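Local coordinates for protein beta-galactosidase (Streptococcus pneumoniae, PDB 4CU9) that probably binds carbohydrate through a galactose-binding-like module of a streptococcal beta-galactosidase, a domain that also holds a calcium ion, at residues R48-P56 with M165-M176. Numbering follows the deposited sequence.
Sequences RWTNWSPTP and MERKADKSGVAM
The six-membered ring of Trp49 rests against Met176, Val174 and Met165. Met176 CG meets the ring edge at Trp49 CE3 (4.0 Å), and its SD makes an oblique Met-aromatic contact. Trp49 CZ3 is reached by Val174 CG1 and, at 4.2 Å, by Met165 CE, from strand 160-166. With CG anti to the backbone N (chi1 167°), the indole extends into the core, where Val62 and Ala64 also touch it; its NE1 bonds to Thr24 OG1. The backbones of Trp49 and Met176 form an antiparallel hydrogen-bonded pair, Met176 N to Trp49 O spanning 2.9 Å. On the other face of the sheet Thr50 OG1 lies 3.3 Å from Ala175 CB. Past the Thr50-Ala175 pair the Asn51 side-chain carbonyl takes over as acceptor: Asn51 OD1 receives Val174 N at 2.8 Å, in the carbonyl plane, while the backbone bond from Asn51 N to Val174 O is weak. Farther out, Ser172 CB lies 3.5 Å from Trp52 NE1. One water links Asn51 O to Ser172 O; another joins Ser53 O and Ser172 OG. Direct bonds thus pin strand 49-50 to the sheet of the galactose-binding-like domain, and two waters satisfy carbonyls at the polar edge.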
ATOM      1  N   ARG A  48       6.788  10.215  -3.503  1.00 16.70           N
ATOM      2  CA  ARG A  48       5.593   9.382  -3.580  1.00 15.95           C
ATOM      3  C   ARG A  48       5.915   7.975  -4.071  1.00 13.89           C
ATOM      4  O   ARG A  48       6.962   7.732  -4.670  1.00 12.92           O
ATOM      5  CB  ARG A  48       4.568  10.033  -4.490  1.00 18.40           C
ATOM      6  CG  ARG A  48       5.101  10.235  -5.890  1.00 20.05           C
ATOM      7  CD  ARG A  48       4.441  11.380  -6.576  1.00 22.54           C
ATOM      8  NE  ARG A  48       4.982  11.503  -7.931  1.00 23.81           N
ATOM      9  CZ  ARG A  48       5.641  12.560  -8.403  1.00 23.59           C
ATOM     10  NH1 ARG A  48       5.847  13.635  -7.670  1.00 22.78           N
ATOM     11  NH2 ARG A  48       6.075  12.541  -9.643  1.00 26.65           N
ATOM     12  N   TRP A  49       5.037   7.052  -3.727  1.00 11.38           N
ATOM     13  CA  TRP A  49       4.984   5.767  -4.358  1.00 10.30           C
ATOM     14  C   TRP A  49       3.970   5.861  -5.491  1.00 10.24           C
ATOM     15  O   TRP A  49       2.902   6.442  -5.354  1.00 10.15           O
ATOM     16  CB  TRP A  49       4.556   4.683  -3.363  1.00 10.22           C
ATOM     17  CG  TRP A  49       4.190   3.426  -4.068  1.00 10.05           C
ATOM     18  CD1 TRP A  49       5.039   2.463  -4.506  1.00  9.97           C
ATOM     19  CD2 TRP A  49       2.899   3.040  -4.472  1.00 10.00           C
ATOM     20  NE1 TRP A  49       4.338   1.466  -5.135  1.00  9.70           N
ATOM     21  CE2 TRP A  49       3.018   1.801  -5.133  1.00  9.77           C
ATOM     22  CE3 TRP A  49       1.621   3.599  -4.304  1.00  9.95           C
ATOM     23  CZ2 TRP A  49       1.925   1.130  -5.647  1.00  9.97           C
ATOM     24  CZ3 TRP A  49       0.546   2.935  -4.812  1.00 10.40           C
ATOM     25  CH2 TRP A  49       0.697   1.717  -5.493  1.00  9.87           C
ATOM     26  N   THR A  50       4.291   5.196  -6.589  1.00 10.43           N
ATOM     27  CA  THR A  50       3.389   5.085  -7.681  1.00 10.80           C
ATOM     28  C   THR A  50       3.671   3.761  -8.384  1.00 10.24           C
ATOM     29  O   THR A  50       4.768   3.185  -8.238  1.00  9.25           O
ATOM     30  CB  THR A  50       3.821   6.245  -8.597  1.00 12.83           C
ATOM     31  OG1 THR A  50       3.141   7.480  -8.291  1.00 17.27           O
ATOM     32  CG2 THR A  50       3.936   5.913  -9.949  1.00 10.33           C
ATOM     33  N   ASN A  51       2.694   3.271  -9.130  1.00  9.96           N
ATOM     34  CA  ASN A  51       2.937   2.106 -10.042  1.00 10.39           C
ATOM     35  C   ASN A  51       2.750   2.532 -11.476  1.00 10.44           C
ATOM     36  O   ASN A  51       2.384   1.729 -12.328  1.00 10.43           O
ATOM     37  CB  ASN A  51       1.983   0.957  -9.730  1.00 10.09           C
ATOM     38  CG  ASN A  51       0.561   1.269 -10.148  1.00 10.52           C
ATOM     39  OD1 ASN A  51       0.107   2.420 -10.034  1.00  9.47           O
ATOM     40  ND2 ASN A  51      -0.154   0.253 -10.640  1.00 10.44           N
ATOM     41  N   TRP A  52       3.014   3.812 -11.741  1.00 11.76           N
ATOM     42  CA  TRP A  52       2.912   4.376 -13.083  1.00 12.51           C
ATOM     43  C   TRP A  52       3.801   3.568 -14.059  1.00 13.94           C
ATOM     44  O   TRP A  52       4.922   3.136 -13.744  1.00 12.69           O
ATOM     45  CB  TRP A  52       3.370   5.856 -13.114  1.00 13.55           C
ATOM     46  CG  TRP A  52       3.154   6.493 -14.478  1.00 14.13           C
ATOM     47  CD1 TRP A  52       2.004   7.034 -14.937  1.00 13.91           C
ATOM     48  CD2 TRP A  52       4.105   6.593 -15.541  1.00 15.21           C
ATOM     49  NE1 TRP A  52       2.158   7.465 -16.236  1.00 16.19           N
ATOM     50  CE2 TRP A  52       3.452   7.211 -16.628  1.00 15.45           C
ATOM     51  CE3 TRP A  52       5.448   6.213 -15.683  1.00 15.61           C
ATOM     52  CZ2 TRP A  52       4.094   7.463 -17.839  1.00 17.45           C
ATOM     53  CZ3 TRP A  52       6.086   6.455 -16.890  1.00 17.16           C
ATOM     54  CH2 TRP A  52       5.407   7.077 -17.959  1.00 16.48           C
ATOM     55  N   SER A  53       3.267   3.398 -15.253  1.00 15.58           N
ATOM     56  CA  SER A  53       3.969   2.780 -16.336  1.00 17.06           C
ATOM     57  C   SER A  53       3.574   3.446 -17.641  1.00 17.90           C
ATOM     58  O   SER A  53       2.446   3.884 -17.796  1.00 17.35           O
ATOM     59  CB  SER A  53       3.642   1.284 -16.394  1.00 18.01           C
ATOM     60  OG  SER A  53       4.314   0.668 -17.491  1.00 20.96           O
ATOM     61  N   PRO A  54       4.508   3.514 -18.603  1.00 19.46           N
ATOM     62  CA  PRO A  54       4.118   3.966 -19.958  1.00 22.40           C
ATOM     63  C   PRO A  54       3.208   2.991 -20.699  1.00 21.47           C
ATOM     64  O   PRO A  54       2.489   3.381 -21.614  1.00 23.91           O
ATOM     65  CB  PRO A  54       5.464   4.073 -20.703  1.00 21.01           C
ATOM     66  CG  PRO A  54       6.426   3.258 -19.920  1.00 22.07           C
ATOM     67  CD  PRO A  54       5.947   3.218 -18.504  1.00 21.56           C
ATOM     68  N   THR A  55       3.252   1.733 -20.308  1.00 23.12           N
ATOM     69  CA  THR A  55       2.336   0.717 -20.840  1.00 22.78           C
ATOM     70  C   THR A  55       1.625  -0.018 -19.718  1.00 19.58           C
ATOM     71  O   THR A  55       2.065  -1.113 -19.342  1.00 17.62           O
ATOM     72  CB  THR A  55       3.125  -0.288 -21.675  1.00 25.22           C
ATOM     73  OG1 THR A  55       4.176  -0.861 -20.867  1.00 27.03           O
ATOM     74  CG2 THR A  55       3.734   0.406 -22.892  1.00 26.21           C
ATOM     75  N   PRO A  56       0.535   0.579 -19.162  1.00 16.91           N
ATOM     76  CA  PRO A  56      -0.083  -0.082 -17.988  1.00 15.74           C
ATOM     77  C   PRO A  56      -0.804  -1.358 -18.329  1.00 14.47           C
ATOM     78  O   PRO A  56      -1.265  -1.556 -19.458  1.00 12.81           O
ATOM     79  CB  PRO A  56      -1.100   0.931 -17.455  1.00 16.12           C
ATOM     80  CG  PRO A  56      -1.248   1.975 -18.494  1.00 17.26           C
ATOM     81  CD  PRO A  56      -0.145   1.839 -19.513  1.00 16.74           C
ATOM     82  N   MET A 165      -6.164  -1.920  -4.608  1.00  9.83           N
ATOM     83  CA  MET A 165      -6.728  -0.749  -5.279  1.00 10.84           C
ATOM     84  C   MET A 165      -6.835  -0.958  -6.798  1.00 11.69           C
ATOM     85  O   MET A 165      -6.195  -1.834  -7.381  1.00 11.14           O
ATOM     86  CB  MET A 165      -5.849   0.452  -4.991  1.00 10.98           C
ATOM     87  CG  MET A 165      -5.736   0.821  -3.506  1.00 11.23           C
ATOM     88  SD  MET A 165      -4.465   2.098  -3.147  1.00 11.20           S
ATOM     89  CE  MET A 165      -2.947   1.193  -3.319  1.00 11.86           C
ATOM     90  N   GLU A 166      -7.693  -0.162  -7.414  1.00 12.64           N
ATOM     91  CA  GLU A 166      -7.793  -0.106  -8.861  1.00 13.10           C
ATOM     92  C   GLU A 166      -7.563   1.299  -9.295  1.00 13.11           C
ATOM     93  O   GLU A 166      -8.183   2.250  -8.769  1.00 12.22           O
ATOM     94  CB  GLU A 166      -9.152  -0.580  -9.336  1.00 15.04           C
ATOM     95  CG  GLU A 166      -9.365  -2.074  -9.075  1.00 16.37           C
ATOM     96  CD  GLU A 166     -10.662  -2.617  -9.678  1.00 19.12           C
ATOM     97  OE1 GLU A 166     -11.316  -1.921 -10.482  1.00 19.96           O
ATOM     98  OE2 GLU A 166     -11.020  -3.768  -9.342  1.00 23.38           O
ATOM     99  N   ARG A 167      -6.648   1.455 -10.233  1.00 12.29           N
ATOM    100  CA  ARG A 167      -6.485   2.744 -10.883  1.00 12.12           C
ATOM    101  C   ARG A 167      -7.736   3.189 -11.610  1.00 11.92           C
ATOM    102  O   ARG A 167      -8.570   2.367 -12.044  1.00 12.58           O
ATOM    103  CB  ARG A 167      -5.308   2.744 -11.854  1.00 11.49           C
ATOM    104  CG  ARG A 167      -5.503   1.879 -13.094  1.00 11.45           C
ATOM    105  CD  ARG A 167      -4.324   2.034 -14.070  1.00 11.80           C
ATOM    106  NE  ARG A 167      -4.443   1.055 -15.157  1.00 12.49           N
ATOM    107  CZ  ARG A 167      -5.308   1.156 -16.152  1.00 13.66           C
ATOM    108  NH1 ARG A 167      -6.125   2.220 -16.247  1.00 13.93           N
ATOM    109  NH2 ARG A 167      -5.374   0.192 -17.073  1.00 13.75           N
ATOM    110  N   LYS A 168      -7.857   4.503 -11.775  1.00 12.14           N
ATOM    111  CA  LYS A 168      -8.920   5.046 -12.631  1.00 13.52           C
ATOM    112  C   LYS A 168      -8.668   4.731 -14.107  1.00 14.83           C
ATOM    113  O   LYS A 168      -7.518   4.679 -14.567  1.00 14.76           O
ATOM    114  CB  LYS A 168      -9.079   6.564 -12.442  1.00 13.00           C
ATOM    115  CG  LYS A 168      -9.431   6.954 -11.034  1.00 12.69           C
ATOM    116  CD  LYS A 168      -9.570   8.463 -10.866  1.00 12.38           C
ATOM    117  CE  LYS A 168     -10.040   8.789  -9.447  1.00 11.80           C
ATOM    118  NZ  LYS A 168     -10.138  10.242  -9.201  1.00 11.49           N
ATOM    119  N   ALA A 169      -9.761   4.599 -14.857  1.00 16.47           N
ATOM    120  CA  ALA A 169      -9.685   4.242 -16.287  1.00 17.64           C
ATOM    121  C   ALA A 169      -8.939   5.292 -17.117  1.00 18.84           C
ATOM    122  O   ALA A 169      -8.294   4.948 -18.095  1.00 21.77           O
ATOM    123  CB  ALA A 169     -11.073   3.992 -16.850  1.00 18.08           C
ATOM    124  N   ASP A 170      -8.988   6.560 -16.726  1.00 19.17           N
ATOM    125  CA  ASP A 170      -8.286   7.601 -17.462  1.00 20.35           C
ATOM    126  C   ASP A 170      -6.889   7.926 -16.868  1.00 18.97           C
ATOM    127  O   ASP A 170      -6.322   8.981 -17.146  1.00 18.66           O
ATOM    128  CB  ASP A 170      -9.176   8.863 -17.601  1.00 22.89           C
ATOM    129  CG  ASP A 170      -9.842   9.318 -16.276  1.00 26.14           C
ATOM    130  OD1 ASP A 170      -9.569   8.750 -15.189  1.00 23.20           O
ATOM    131  OD2 ASP A 170     -10.671  10.280 -16.338  1.00 28.62           O
ATOM    132  N   LYS A 171      -6.342   7.015 -16.052  1.00 16.05           N
ATOM    133  CA  LYS A 171      -5.029   7.174 -15.468  1.00 14.86           C
ATOM    134  C   LYS A 171      -4.163   5.930 -15.697  1.00 14.23           C
ATOM    135  O   LYS A 171      -4.684   4.849 -15.984  1.00 15.30           O
ATOM    136  CB  LYS A 171      -5.194   7.429 -13.959  1.00 15.27           C
ATOM    137  CG  LYS A 171      -5.928   8.719 -13.634  1.00 15.91           C
ATOM    138  CD  LYS A 171      -4.981   9.884 -13.769  1.00 15.80           C
ATOM    139  CE  LYS A 171      -5.677  11.224 -13.649  1.00 16.29           C
ATOM    140  NZ  LYS A 171      -4.617  12.269 -13.507  1.00 17.53           N
ATOM    141  N   SER A 172      -2.853   6.076 -15.508  1.00 14.42           N
ATOM    142  CA  SER A 172      -1.892   4.991 -15.744  1.00 14.51           C
ATOM    143  C   SER A 172      -1.348   4.377 -14.453  1.00 13.87           C
ATOM    144  O   SER A 172      -0.463   3.507 -14.488  1.00 14.40           O
ATOM    145  CB  SER A 172      -0.738   5.500 -16.602  1.00 14.96           C
ATOM    146  OG  SER A 172      -1.167   5.751 -17.928  1.00 15.36           O
ATOM    147  N   GLY A 173      -1.860   4.839 -13.310  1.00 12.87           N
ATOM    148  CA  GLY A 173      -1.476   4.255 -12.049  1.00 11.90           C
ATOM    149  C   GLY A 173      -2.110   4.954 -10.865  1.00 11.40           C
ATOM    150  O   GLY A 173      -2.876   5.926 -11.000  1.00 10.62           O
ATOM    151  N   VAL A 174      -1.799   4.409  -9.710  1.00 10.68           N
ATOM    152  CA  VAL A 174      -2.177   4.998  -8.417  1.00 10.30           C
ATOM    153  C   VAL A 174      -0.943   5.652  -7.831  1.00  9.86           C
ATOM    154  O   VAL A 174       0.196   5.156  -8.004  1.00  9.27           O
ATOM    155  CB  VAL A 174      -2.749   3.921  -7.450  1.00 10.27           C
ATOM    156  CG1 VAL A 174      -3.159   4.506  -6.074  1.00 10.07           C
ATOM    157  CG2 VAL A 174      -3.926   3.217  -8.091  1.00 10.00           C
ATOM    158  N   ALA A 175      -1.147   6.767  -7.123  1.00  9.71           N
ATOM    159  CA  ALA A 175      -0.064   7.456  -6.450  1.00  9.85           C
ATOM    160  C   ALA A 175      -0.396   7.788  -4.999  1.00  9.86           C
ATOM    161  O   ALA A 175      -1.536   8.185  -4.678  1.00  9.86           O
ATOM    162  CB  ALA A 175       0.315   8.728  -7.208  1.00  9.86           C
ATOM    163  N   MET A 176       0.570   7.561  -4.116  1.00 10.57           N
ATOM    164  CA  MET A 176       0.397   7.810  -2.698  1.00 11.66           C
ATOM    165  C   MET A 176       1.605   8.420  -2.072  1.00 12.66           C
ATOM    166  O   MET A 176       2.762   8.066  -2.399  1.00 12.95           O
ATOM    167  CB  MET A 176       0.073   6.527  -1.886  1.00 12.82           C
ATOM    168  CG  MET A 176      -1.101   5.723  -2.353  1.00 13.31           C
ATOM    169  SD  MET A 176      -1.549   4.357  -1.244  1.00 14.99           S
ATOM    170  CE  MET A 176      -2.221   5.203   0.145  1.00 15.40           C
TER
HETATM  171  O   HOH W   1       0.753   1.302 -14.387  1.00 12.65           O
HETATM  172  O   HOH W   2       1.056   5.387 -19.434  1.00 21.96           O